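Long-range contact in FprA (Mycobacterium tuberculosis, PDB 1LQT), which transfers electrons between NADPH and ferredoxin with the help of bound FAD, and may supply electrons to P450 systems: residues 127-131 against 141-145. Where two conformers were deposited one is given. Residue numbers count along the deposited sequence, not the author numbering.
Sequences DFVGW and VSPDL
Trp131, Val141 and Pro143 bury the most surface here. Residues 127-131 form a helical turn, evidenced by Trp131 N donating to Asp127 O at 3.0 Å; 141-145 is an irregular loop, the nearest CA-to-CA approach being Trp131 to Val141, 6.2 Å. Ser142 has positive phi (43°), after which Pro143 is extended (phi/psi -71/149°). The Trp131 indole (chi1 175°, chi2 77°) receives Pro143 on one face: Pro143 CD sits 3.5 Å from the centroid of the six-membered ring, 4° off its normal, a CH-pi contact. Val141, chi1 173°, sets CB 3.9 Å from Trp131 CB and CG2 3.6 Å from Asp127 O. Phe128, chi1 -174°, extends the apolar patch, its CE1 lying 4.0 Å from Pro143 CG and 4.3 Å from Leu145 CD2, while Leu145 CD1 reaches Trp131 CH2 at 4.1 Å. One water bridges the polar margin, 2.9 Å from Trp131 NE1, whose hydrogen it accepts, and 2.7 Å from Ser142 OG. Beyond the loop, His181 stacks on Trp131, and helix 157-167 meets Phe128 and Leu145. Pro143 on Trp131 packs the loop back against helix 125-132, both within the beta-alpha-beta crossover from edge strand 122-124 to strand 149-153 of the Rossmann-type NADP-binding domain.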
# COMPACT_ATOMS: atom_id res chain seq x y z
N ASP A 127 9.64 0.21 0.35
CA ASP A 127 10.62 -0.85 0.29
C ASP A 127 10.76 -1.56 1.64
O ASP A 127 10.98 -2.76 1.66
CB ASP A 127 11.98 -0.33 -0.16
CG ASP A 127 11.95 0.27 -1.53
OD1 ASP A 127 11.23 1.30 -1.74
OD2 ASP A 127 12.65 -0.19 -2.45
N PHE A 128 10.67 -0.85 2.77
CA PHE A 128 10.77 -1.49 4.06
C PHE A 128 9.59 -2.40 4.34
O PHE A 128 9.76 -3.54 4.78
CB PHE A 128 10.91 -0.41 5.15
CG PHE A 128 11.16 -1.00 6.51
CD1 PHE A 128 12.30 -1.70 6.78
CD2 PHE A 128 10.24 -0.81 7.53
CE1 PHE A 128 12.52 -2.24 8.04
CE2 PHE A 128 10.48 -1.36 8.77
CZ PHE A 128 11.59 -2.07 9.00
N VAL A 129 8.39 -1.90 4.10
CA VAL A 129 7.16 -2.65 4.23
C VAL A 129 7.17 -3.86 3.30
O VAL A 129 6.82 -4.98 3.69
CB VAL A 129 5.94 -1.77 3.94
CG1 VAL A 129 4.66 -2.61 3.92
CG2 VAL A 129 5.82 -0.63 4.96
N GLY A 130 7.50 -3.63 2.03
CA GLY A 130 7.56 -4.75 1.12
C GLY A 130 8.50 -5.84 1.63
O GLY A 130 8.22 -7.02 1.54
N TRP A 131 9.64 -5.41 2.15
CA TRP A 131 10.60 -6.35 2.69
C TRP A 131 10.05 -7.10 3.91
O TRP A 131 10.11 -8.33 3.95
CB TRP A 131 11.90 -5.61 3.02
CG TRP A 131 12.94 -6.43 3.68
CD1 TRP A 131 13.76 -7.36 3.12
CD2 TRP A 131 13.29 -6.37 5.05
NE1 TRP A 131 14.61 -7.88 4.06
CE2 TRP A 131 14.34 -7.28 5.26
CE3 TRP A 131 12.84 -5.61 6.12
CZ2 TRP A 131 14.93 -7.46 6.52
CZ3 TRP A 131 13.43 -5.78 7.35
CH2 TRP A 131 14.44 -6.69 7.54
N VAL A 141 15.99 -5.84 0.07
CA VAL A 141 16.15 -4.52 0.66
C VAL A 141 17.12 -4.62 1.84
O VAL A 141 18.01 -3.80 1.99
CB VAL A 141 14.80 -3.94 1.06
CG1 VAL A 141 14.97 -2.63 1.85
CG2 VAL A 141 13.94 -3.68 -0.16
N SER A 142 16.91 -5.61 2.69
CA SER A 142 17.86 -6.04 3.70
C SER A 142 18.54 -4.89 4.44
O SER A 142 19.75 -4.73 4.43
CB SER A 142 18.90 -6.93 3.04
OG SER A 142 18.27 -8.01 2.38
N PRO A 143 17.74 -4.07 5.11
CA PRO A 143 18.31 -2.93 5.80
C PRO A 143 19.10 -3.38 7.02
O PRO A 143 18.79 -4.38 7.64
CB PRO A 143 17.07 -2.16 6.23
CG PRO A 143 16.06 -3.21 6.45
CD PRO A 143 16.29 -4.20 5.36
N ASP A 144 20.12 -2.60 7.34
CA ASP A 144 20.87 -2.80 8.57
C ASP A 144 20.06 -2.20 9.71
O ASP A 144 19.86 -0.97 9.76
CB ASP A 144 22.24 -2.14 8.44
CG ASP A 144 23.14 -2.35 9.65
OD1 ASP A 144 22.68 -2.82 10.70
OD2 ASP A 144 24.33 -2.00 9.58
N LEU A 145 19.58 -3.05 10.60
CA LEU A 145 18.76 -2.66 11.72
C LEU A 145 19.53 -2.71 13.03
O LEU A 145 18.93 -2.76 14.10
CB LEU A 145 17.51 -3.54 11.79
CG LEU A 145 16.68 -3.52 10.52
CD1 LEU A 145 15.42 -4.37 10.72
CD2 LEU A 145 16.31 -2.12 10.12
O HOH W 1 16.87 -9.74 3.98